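PDB 4OY7: putative secreted cellulose binding protein from Streptomyces coelicolor, which oxidatively cleaves the glycosidic bonds of cellulose by a copper-dependent mechanism, the chain here being its lytic polysaccharide monooxygenase domain. Local coordinates for residues 114-119 and 135-140; 12-17 and 88-93; 50-55 and 72-77. All coordinates share one frame; numbering follows the deposited sequence.

Contact 1. Residues 114-119 and 135-140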
loop_
_atom_site.group_PDB
_atom_site.type_symbol
_atom_site.label_atom_id
_atom_site.label_comp_id
_atom_site.label_asym_id
_atom_site.label_seq_id
_atom_site.Cartn_x
_atom_site.Cartn_y
_atom_site.Cartn_z
ATOM N N PHE A 114 2.670 -12.376 -1.257
ATOM C CA PHE A 114 2.679 -10.963 -1.515
ATOM C C PHE A 114 3.201 -10.717 -2.923
ATOM O O PHE A 114 4.368 -11.010 -3.237
ATOM C CB PHE A 114 3.555 -10.274 -0.484
ATOM C CG PHE A 114 3.019 -10.367 0.905
ATOM C CD1 PHE A 114 3.365 -11.421 1.736
ATOM C CD2 PHE A 114 2.164 -9.392 1.393
ATOM C CE1 PHE A 114 2.864 -11.520 3.032
ATOM C CE2 PHE A 114 1.646 -9.486 2.676
ATOM C CZ PHE A 114 1.996 -10.540 3.505
ATOM N N ARG A 115 2.327 -10.187 -3.770
ATOM C CA ARG A 115 2.682 -9.870 -5.166
ATOM C C ARG A 115 3.045 -8.421 -5.180
ATOM O O ARG A 115 2.170 -7.571 -4.914
ATOM C CB ARG A 115 1.498 -10.128 -6.083
ATOM C CG ARG A 115 1.122 -11.588 -6.175
ATOM C CD ARG A 115 -0.150 -11.818 -6.927
ATOM N NE ARG A 115 -0.592 -13.210 -6.898
ATOM C CZ ARG A 115 -1.727 -13.629 -7.427
ATOM N NH1 ARG A 115 -2.535 -12.774 -8.083
ATOM N NH2 ARG A 115 -2.036 -14.926 -7.353
ATOM N N VAL A 116 4.295 -8.144 -5.533
ATOM C CA VAL A 116 4.860 -6.801 -5.438
ATOM C C VAL A 116 5.116 -6.239 -6.842
ATOM O O VAL A 116 5.830 -6.844 -7.644
ATOM C CB VAL A 116 6.163 -6.811 -4.615
ATOM C CG1 VAL A 116 6.763 -5.405 -4.543
ATOM C CG2 VAL A 116 5.951 -7.418 -3.208
ATOM N N TYR A 117 4.555 -5.061 -7.105
ATOM C CA TYR A 117 4.615 -4.385 -8.415
ATOM C C TYR A 117 5.171 -2.973 -8.347
ATOM O O TYR A 117 4.960 -2.256 -7.370
ATOM C CB TYR A 117 3.228 -4.297 -9.065
ATOM C CG TYR A 117 2.414 -5.569 -9.171
ATOM C CD1 TYR A 117 1.779 -6.115 -8.065
ATOM C CD2 TYR A 117 2.213 -6.166 -10.389
ATOM C CE1 TYR A 117 0.989 -7.262 -8.183
ATOM C CE2 TYR A 117 1.435 -7.305 -10.532
ATOM C CZ TYR A 117 0.801 -7.844 -9.422
ATOM O OH TYR A 117 0.044 -9.003 -9.602
ATOM N N LEU A 118 5.824 -2.539 -9.418
ATOM C CA LEU A 118 6.360 -1.161 -9.474
ATOM C C LEU A 118 5.880 -0.488 -10.745
ATOM O O LEU A 118 5.867 -1.090 -11.798
ATOM C CB LEU A 118 7.873 -1.198 -9.464
ATOM C CG LEU A 118 8.643 0.116 -9.507
ATOM C CD1 LEU A 118 8.413 0.953 -8.246
ATOM C CD2 LEU A 118 10.119 -0.199 -9.693
ATOM N N THR A 119 5.461 0.758 -10.613
ATOM C CA THR A 119 5.058 1.549 -11.748
ATOM C C THR A 119 6.221 1.688 -12.713
ATOM O O THR A 119 7.373 1.845 -12.332
ATOM C CB THR A 119 4.489 2.925 -11.348
ATOM O OG1 THR A 119 5.441 3.643 -10.539
ATOM C CG2 THR A 119 3.167 2.745 -10.627
ATOM N N GLU A 135 4.484 -3.268 -13.199
ATOM C CA GLU A 135 5.259 -4.474 -13.504
ATOM C C GLU A 135 5.495 -5.270 -12.220
ATOM O O GLU A 135 5.972 -4.725 -11.216
ATOM C CB GLU A 135 6.599 -4.105 -14.152
ATOM C CG GLU A 135 6.428 -3.483 -15.521
ATOM C CD GLU A 135 7.740 -3.162 -16.218
ATOM O OE1 GLU A 135 8.646 -2.550 -15.585
ATOM O OE2 GLU A 135 7.826 -3.463 -17.438
ATOM N N LEU A 136 5.136 -6.558 -12.264
ATOM C CA LEU A 136 5.409 -7.508 -11.195
ATOM C C LEU A 136 6.896 -7.720 -11.090
ATOM O O LEU A 136 7.527 -8.181 -12.044
ATOM C CB LEU A 136 4.738 -8.863 -11.465
ATOM C CG LEU A 136 4.926 -9.943 -10.387
ATOM C CD1 LEU A 136 4.223 -9.592 -9.066
ATOM C CD2 LEU A 136 4.451 -11.291 -10.919
ATOM N N ILE A 137 7.455 -7.390 -9.933
ATOM C CA ILE A 137 8.912 -7.453 -9.723
ATOM C C ILE A 137 9.341 -8.492 -8.681
ATOM O O ILE A 137 10.489 -8.911 -8.659
ATOM C CB ILE A 137 9.535 -6.059 -9.435
ATOM C CG1 ILE A 137 9.005 -5.399 -8.179
ATOM C CG2 ILE A 137 9.356 -5.128 -10.646
ATOM C CD1 ILE A 137 9.831 -4.175 -7.791
ATOM N N GLN A 138 8.401 -8.968 -7.868
ATOM C CA GLN A 138 8.687 -9.961 -6.850
ATOM C C GLN A 138 7.400 -10.611 -6.354
ATOM O O GLN A 138 6.375 -9.946 -6.246
ATOM C CB GLN A 138 9.494 -9.267 -5.730
ATOM C CG GLN A 138 9.359 -9.798 -4.339
ATOM C CD GLN A 138 10.074 -8.933 -3.317
ATOM O OE1 GLN A 138 9.552 -7.916 -2.838
ATOM N NE2 GLN A 138 11.249 -9.352 -2.974
ATOM N N THR A 139 7.425 -11.908 -6.074
ATOM C CA THR A 139 6.337 -12.525 -5.308
ATOM C C THR A 139 6.969 -13.184 -4.114
ATOM O O THR A 139 7.943 -13.885 -4.291
ATOM C CB THR A 139 5.470 -13.528 -6.111
ATOM O OG1 THR A 139 4.945 -12.871 -7.275
ATOM C CG2 THR A 139 4.301 -14.028 -5.295
ATOM N N VAL A 140 6.451 -12.917 -2.913
ATOM C CA VAL A 140 7.027 -13.414 -1.658
ATOM C C VAL A 140 6.029 -14.351 -1.009
ATOM O O VAL A 140 4.963 -13.926 -0.550
ATOM C CB VAL A 140 7.339 -12.252 -0.687
ATOM C CG1 VAL A 140 8.010 -12.761 0.586
ATOM C CG2 VAL A 140 8.197 -11.235 -1.407
HETATM O O HOH W 1 8.447 -1.039 -13.220
#
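Val116 O is gripped by two backbone N-H groups of the facing strand: Ile137 N at 2.9 Å, nearly along the C=O axis, and Gln138 N in a weak bond of 3.3 Å. This double acceptance reflects one extra residue in 135-140, which shifts the antiparallel pairing by one between Val116 and Tyr117. Val116 N donates in turn to Gln138 O at 2.8 Å, and two-way bonds join Phe114 with Val140 and Leu118 with Glu135. A water links Leu118 O to Glu135 OE1.

On one face, Leu136 has CG anti to its backbone N (chi1 -179°), which lays CD1 over the centre of the Tyr117 ring, a CH-pi contact with CD1 3.9 Å from the ring centroid. On the other face, Val116 and Gln138 run alongside each other, with Val116 CG2 3.7 Å from Gln138 OE1. Outside the segments, Gln138 OE1 accepts from Trp158 NE1 and Gln138 NE2 donates to Asp159 O. Ile137 CD1 packs 3.9 Å from Leu118 CB. The irregularity is a classic beta bulge between two neighbouring strands at the edge of the mixed sheet in the beta-sandwich of a lytic polysaccharide monooxygenase.

Contact 2. Residues 12-17 and 88-93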
loop_
_atom_site.group_PDB
_atom_site.type_symbol
_atom_site.label_atom_id
_atom_site.label_comp_id
_atom_site.label_asym_id
_atom_site.label_seq_id
_atom_site.Cartn_x
_atom_site.Cartn_y
_atom_site.Cartn_z
ATOM N N TYR A 12 -1.433 3.874 5.707
ATOM C CA TYR A 12 -0.536 3.748 6.840
ATOM C C TYR A 12 0.214 5.046 7.094
ATOM O O TYR A 12 0.249 5.536 8.189
ATOM C CB TYR A 12 0.431 2.570 6.644
ATOM C CG TYR A 12 1.373 2.391 7.800
ATOM C CD1 TYR A 12 0.901 2.035 9.063
ATOM C CD2 TYR A 12 2.739 2.624 7.650
ATOM C CE1 TYR A 12 1.771 1.864 10.139
ATOM C CE2 TYR A 12 3.601 2.454 8.716
ATOM C CZ TYR A 12 3.121 2.094 9.957
ATOM O OH TYR A 12 4.025 1.947 11.024
ATOM N N LEU A 13 0.797 5.615 6.052
ATOM C CA LEU A 13 1.514 6.883 6.230
ATOM C C LEU A 13 0.569 7.994 6.636
ATOM O O LEU A 13 0.953 8.871 7.382
ATOM C CB LEU A 13 2.291 7.275 4.990
ATOM C CG LEU A 13 3.465 6.366 4.608
ATOM C CD1 LEU A 13 4.233 6.913 3.422
ATOM C CD2 LEU A 13 4.413 6.122 5.779
ATOM N N CYS A 14 -0.652 7.976 6.122
ATOM C CA CYS A 14 -1.569 9.025 6.487
ATOM C C CYS A 14 -1.995 8.901 7.949
ATOM O O CYS A 14 -2.113 9.910 8.666
ATOM C CB CYS A 14 -2.757 9.087 5.544
ATOM S SG CYS A 14 -2.385 9.925 3.967
ATOM N N GLN A 15 -2.181 7.681 8.416
ATOM C CA GLN A 15 -2.556 7.501 9.805
ATOM C C GLN A 15 -1.399 7.891 10.739
ATOM O O GLN A 15 -1.647 8.448 11.804
ATOM C CB GLN A 15 -3.114 6.104 10.051
ATOM C CG GLN A 15 -2.109 4.977 10.159
ATOM C CD GLN A 15 -1.599 4.754 11.575
ATOM O OE1 GLN A 15 -2.282 5.019 12.540
ATOM N NE2 GLN A 15 -0.399 4.208 11.681
ATOM N N LEU A 16 -0.148 7.634 10.343
ATOM C CA LEU A 16 1.005 8.117 11.129
ATOM C C LEU A 16 1.060 9.618 11.152
ATOM O O LEU A 16 1.347 10.190 12.181
ATOM C CB LEU A 16 2.344 7.620 10.590
ATOM C CG LEU A 16 2.628 6.135 10.754
ATOM C CD1 LEU A 16 3.962 5.859 10.065
ATOM C CD2 LEU A 16 2.628 5.668 12.211
ATOM N N ASP A 17 0.796 10.244 10.012
ATOM C CA ASP A 17 0.743 11.707 9.923
ATOM C C ASP A 17 -0.379 12.323 10.761
ATOM O O ASP A 17 -0.249 13.454 11.221
ATOM C CB ASP A 17 0.572 12.123 8.450
ATOM C CG ASP A 17 0.669 13.604 8.246
ATOM O OD1 ASP A 17 -0.306 14.198 7.727
ATOM O OD2 ASP A 17 1.729 14.167 8.587
ATOM N N ASP A 88 1.291 14.867 -4.132
ATOM C CA ASP A 88 1.636 15.434 -2.817
ATOM C C ASP A 88 1.368 14.467 -1.644
ATOM O O ASP A 88 1.461 14.890 -0.495
ATOM C CB ASP A 88 0.999 16.829 -2.597
ATOM C CG ASP A 88 -0.532 16.829 -2.676
ATOM O OD1 ASP A 88 -1.128 15.814 -3.113
ATOM O OD2 ASP A 88 -1.134 17.835 -2.228
ATOM N N TRP A 89 1.077 13.198 -1.915
ATOM C CA TRP A 89 0.967 12.198 -0.865
ATOM C C TRP A 89 2.315 12.067 -0.142
ATOM O O TRP A 89 3.361 12.420 -0.711
ATOM C CB TRP A 89 0.620 10.831 -1.445
ATOM C CG TRP A 89 -0.762 10.645 -1.976
ATOM C CD1 TRP A 89 -1.162 10.685 -3.292
ATOM C CD2 TRP A 89 -1.937 10.323 -1.221
ATOM N NE1 TRP A 89 -2.498 10.424 -3.388
ATOM C CE2 TRP A 89 -3.013 10.225 -2.136
ATOM C CE3 TRP A 89 -2.198 10.161 0.139
ATOM C CZ2 TRP A 89 -4.323 9.889 -1.731
ATOM C CZ3 TRP A 89 -3.483 9.847 0.538
ATOM C CH2 TRP A 89 -4.557 9.753 -0.400
ATOM N N PRO A 90 2.301 11.609 1.118
ATOM C CA PRO A 90 3.567 11.297 1.759
ATOM C C PRO A 90 4.303 10.233 0.982
ATOM O O PRO A 90 3.673 9.402 0.382
ATOM C CB PRO A 90 3.141 10.742 3.129
ATOM C CG PRO A 90 1.763 11.222 3.342
ATOM C CD PRO A 90 1.154 11.297 1.978
ATOM N N ARG A 91 5.628 10.241 0.998
ATOM C CA ARG A 91 6.350 9.247 0.236
ATOM C C ARG A 91 7.637 8.838 0.924
ATOM O O ARG A 91 8.198 9.572 1.737
ATOM C CB ARG A 91 6.658 9.727 -1.182
ATOM C CG ARG A 91 7.671 10.864 -1.332
ATOM C CD ARG A 91 7.716 11.447 -2.756
ATOM N NE ARG A 91 6.375 11.905 -3.113
ATOM C CZ ARG A 91 5.524 11.260 -3.911
ATOM N NH1 ARG A 91 4.290 11.722 -4.041
ATOM N NH2 ARG A 91 5.872 10.167 -4.584
ATOM N N THR A 92 8.107 7.673 0.528
ATOM C CA THR A 92 9.359 7.118 1.003
ATOM C C THR A 92 10.451 7.357 -0.040
ATOM O O THR A 92 10.274 7.051 -1.220
ATOM C CB THR A 92 9.217 5.620 1.260
ATOM O OG1 THR A 92 8.150 5.396 2.197
ATOM C CG2 THR A 92 10.516 5.038 1.859
ATOM N N HIS A 93 11.573 7.877 0.440
ATOM C CA HIS A 93 12.713 8.176 -0.412
ATOM C C HIS A 93 13.579 6.929 -0.522
ATOM O O HIS A 93 13.998 6.364 0.499
ATOM C CB HIS A 93 13.477 9.375 0.178
ATOM C CG HIS A 93 12.678 10.639 0.145
ATOM N ND1 HIS A 93 12.982 11.690 -0.697
ATOM C CD2 HIS A 93 11.569 11.012 0.829
ATOM C CE1 HIS A 93 12.090 12.653 -0.532
ATOM N NE2 HIS A 93 11.214 12.261 0.376
#
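Residues 12-17 lie in helix 10-18, with Leu16 N bonded to Tyr12 O and Asp17 N to Leu13 O, whereas Trp89 to Thr92 run extended, entering strand 92-94 at Thr92. The two backbones come closest at Leu13 CA and Pro90 CA, 6.6 Å apart. No hydrogen bond crosses between the segments, so side-chain packing alone joins them.

Leu13 passes alongside Pro90, the two side chains running in opposing senses. The Leu13 CB lies 4.0 Å from Pro90 CB, and its branch continues alongside the proline until CD1 also comes within 4.0 Å of Pro90 CB. The same methyl group reaches the backbone carbonyl of Pro90 and approaches the Thr92 hydroxyl.

Cys14 makes the second contact. With SG anti to its own carbonyl carbon, the sulfur meets the indole of Trp89 at its edge rather than over a face: SG is 3.6 Å from CZ3 and 3.8 Å from CE3 of Trp89, and its direction from the centroid of the six-membered ring is 88° off the ring normal. Pro90 CD flanks the sulfur at 4.3 Å from Cys14 SG. The indole is anchored by its NE1 bond to Ala84 O, and Arg10 adds a cation-pi interaction.

Cys14 SG is bonded covalently to Cys32 in helix 30-39, so the sulfur at the tryptophan edge is half of a disulfide. This sulfur-aromatic contact sits beside the disulfide that ties together two helices in the helical region inserted between strands 4-6 and 92-94 of the lytic polysaccharide monooxygenase fold.

Contact 3. Residues 50-55 and 72-77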
loop_
_atom_site.group_PDB
_atom_site.type_symbol
_atom_site.label_atom_id
_atom_site.label_comp_id
_atom_site.label_asym_id
_atom_site.label_seq_id
_atom_site.Cartn_x
_atom_site.Cartn_y
_atom_site.Cartn_z
ATOM N N VAL A 50 -7.816 -2.650 3.859
ATOM C CA VAL A 50 -8.054 -2.400 2.440
ATOM C C VAL A 50 -8.172 -3.751 1.711
ATOM O O VAL A 50 -7.197 -4.267 1.157
ATOM C CB VAL A 50 -6.950 -1.534 1.808
ATOM C CG1 VAL A 50 -7.412 -1.081 0.439
ATOM C CG2 VAL A 50 -6.690 -0.302 2.658
ATOM N N LEU A 51 -9.370 -4.309 1.706
ATOM C CA LEU A 51 -9.575 -5.696 1.384
ATOM C C LEU A 51 -10.755 -5.893 0.447
ATOM O O LEU A 51 -11.656 -5.069 0.361
ATOM C CB LEU A 51 -9.747 -6.511 2.683
ATOM C CG LEU A 51 -11.027 -6.265 3.506
ATOM C CD1 LEU A 51 -12.188 -7.163 3.105
ATOM C CD2 LEU A 51 -10.719 -6.508 4.980
ATOM N N ASP A 52 -10.707 -6.984 -0.308
ATOM C CA ASP A 52 -11.841 -7.439 -1.112
ATOM C C ASP A 52 -12.001 -8.903 -0.707
ATOM O O ASP A 52 -11.108 -9.722 -0.964
ATOM C CB ASP A 52 -11.548 -7.312 -2.607
ATOM C CG ASP A 52 -12.643 -7.898 -3.502
ATOM O OD1 ASP A 52 -12.456 -7.817 -4.739
ATOM O OD2 ASP A 52 -13.668 -8.402 -3.001
ATOM N N SER A 53 -13.134 -9.219 -0.083
ATOM C CA SER A 53 -13.464 -10.588 0.338
ATOM C C SER A 53 -13.501 -11.629 -0.780
ATOM O O SER A 53 -13.419 -12.825 -0.489
ATOM C CB SER A 53 -14.846 -10.639 1.005
ATOM O OG SER A 53 -14.920 -9.664 2.005
ATOM N N ASN A 54 -13.683 -11.183 -2.020
ATOM C CA ASN A 54 -13.911 -12.072 -3.152
ATOM C C ASN A 54 -12.897 -11.964 -4.273
ATOM O O ASN A 54 -13.124 -12.496 -5.363
ATOM C CB ASN A 54 -15.313 -11.811 -3.708
ATOM C CG ASN A 54 -16.387 -12.175 -2.722
ATOM O OD1 ASN A 54 -16.603 -13.364 -2.427
ATOM N ND2 ASN A 54 -17.045 -11.171 -2.167
ATOM N N ALA A 55 -11.791 -11.262 -4.049
ATOM C CA ALA A 55 -10.848 -11.090 -5.138
ATOM C C ALA A 55 -10.247 -12.395 -5.645
ATOM O O ALA A 55 -10.112 -12.597 -6.831
ATOM C CB ALA A 55 -9.757 -10.132 -4.724
ATOM N N GLY A 72 -10.586 -1.968 -5.284
ATOM C CA GLY A 72 -11.724 -1.914 -6.212
ATOM C C GLY A 72 -12.982 -1.330 -5.625
ATOM O O GLY A 72 -14.080 -1.461 -6.199
ATOM N N ASP A 73 -12.825 -0.595 -4.520
ATOM C CA ASP A 73 -13.949 -0.051 -3.747
ATOM C C ASP A 73 -14.910 -1.122 -3.261
ATOM O O ASP A 73 -16.108 -0.886 -3.100
ATOM C CB ASP A 73 -14.661 1.073 -4.534
ATOM C CG ASP A 73 -13.762 2.269 -4.730
ATOM O OD1 ASP A 73 -13.131 2.742 -3.743
ATOM O OD2 ASP A 73 -13.633 2.725 -5.876
ATOM N N ARG A 74 -14.359 -2.302 -2.982
ATOM C CA ARG A 74 -15.146 -3.444 -2.506
ATOM C C ARG A 74 -14.953 -3.783 -1.028
ATOM O O ARG A 74 -15.501 -4.781 -0.565
ATOM C CB ARG A 74 -14.871 -4.665 -3.383
ATOM C CG ARG A 74 -15.345 -4.506 -4.817
ATOM C CD ARG A 74 -15.271 -5.843 -5.534
ATOM N NE ARG A 74 -15.792 -5.767 -6.897
ATOM C CZ ARG A 74 -15.073 -5.639 -8.024
ATOM N NH1 ARG A 74 -13.728 -5.548 -8.053
ATOM N NH2 ARG A 74 -15.741 -5.620 -9.181
ATOM N N SER A 75 -14.195 -2.981 -0.283
ATOM C CA SER A 75 -13.947 -3.279 1.145
ATOM C C SER A 75 -15.152 -2.880 1.984
ATOM O O SER A 75 -16.088 -2.243 1.484
ATOM C CB SER A 75 -12.695 -2.541 1.646
ATOM O OG SER A 75 -13.030 -1.272 2.155
ATOM N N PRO A 76 -15.125 -3.224 3.272
ATOM C CA PRO A 76 -16.182 -2.767 4.178
ATOM C C PRO A 76 -16.185 -1.261 4.480
ATOM O O PRO A 76 -17.093 -0.803 5.178
ATOM C CB PRO A 76 -15.870 -3.514 5.485
ATOM C CG PRO A 76 -14.885 -4.573 5.142
ATOM C CD PRO A 76 -14.138 -4.075 3.944
ATOM N N TYR A 77 -15.167 -0.532 4.019
ATOM C CA TYR A 77 -14.957 0.868 4.349
ATOM C C TYR A 77 -14.739 1.703 3.096
ATOM O O TYR A 77 -14.415 1.177 2.016
ATOM C CB TYR A 77 -13.738 1.023 5.277
ATOM C CG TYR A 77 -13.828 0.161 6.495
ATOM C CD1 TYR A 77 -14.818 0.404 7.455
ATOM C CD2 TYR A 77 -12.981 -0.914 6.683
ATOM C CE1 TYR A 77 -14.938 -0.396 8.569
ATOM C CE2 TYR A 77 -13.113 -1.755 7.784
ATOM C CZ TYR A 77 -14.091 -1.465 8.728
ATOM O OH TYR A 77 -14.228 -2.256 9.834
HETATM O O HOH W 2 -11.848 -5.438 -6.045
HETATM O O HOH W 3 -15.179 -7.237 0.365
#
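Bridging waters supply the polar links between 50-55 and 72-77. One donates to Asp52 OD1 at 2.8 Å and accepts from Arg74 NH1 at 2.8 Å, meeting the guanidinium at its edge; another accepts from Ser53 N and donates to Arg74 O at 2.6 Å.

The opposite charges probably attract, though Asp52 OD1 and Arg74 NH1, 4.2 Å apart, form no salt bridge. The two side chains run alongside each other, their carboxylate and guanidinium planes 23° apart, while the CD methylene of Arg74 rests against the acid. Tyr62 is the common outside partner: its hydroxyl bonds Asp52 OD1, its carbonyl oxygen bonds Arg74 NH1, and its ring takes part in a cation-pi interaction with Arg74.

Local hydrogen bonds shape each segment. Asn54 N donates to Asp52 OD2 at 2.9 Å, from above the carboxylate plane, forming an Asx turn at the start of the type I turn from Asp52 to Ala55. An alanine in place of Asp52 removes the carboxylate, with its bonds to Asn54 N, the water and Tyr62, and would probably loosen the turn and its tie to Arg74. Tyr77 N donates to Ser75 OG in an ST turn.

Apolar and close packing completes the contact. Leu51 O sits only 3.0 Å from Ser75 CB, and Leu51 CD1 meets Pro76 CD at 3.7 Å, the two side chains roughly perpendicular. Leu51 also touches His1, a copper ligand, and Glu183, and so brings one end of the contact into the second shell of the mononuclear copper site of a lytic polysaccharide monooxygenase.

Overall arrangement
All three contacts reach the same mixed sheet, at separate places with centres 20 to 22 Å apart. Contact 1 is the one formed within the sheet itself, and backbone hydrogen bonds dominate it. Contact 2, across the chain's centre from contact 1, sets a helix against the approach to strand 92-94 by apolar and sulfur-aromatic packing, with no direct hydrogen bond. Contact 3 joins the short strand 51-52, which lies near the copper, to a loop through bridging waters, facing charges and one apolar touch. Each combines buried with more accessible residues: contact 2 has no fully exposed residue among those touching, while contacts 1 and 3 include exposed ones. Residues 50-55 and 72-77 both fall between the two segments of contact 2 in sequence.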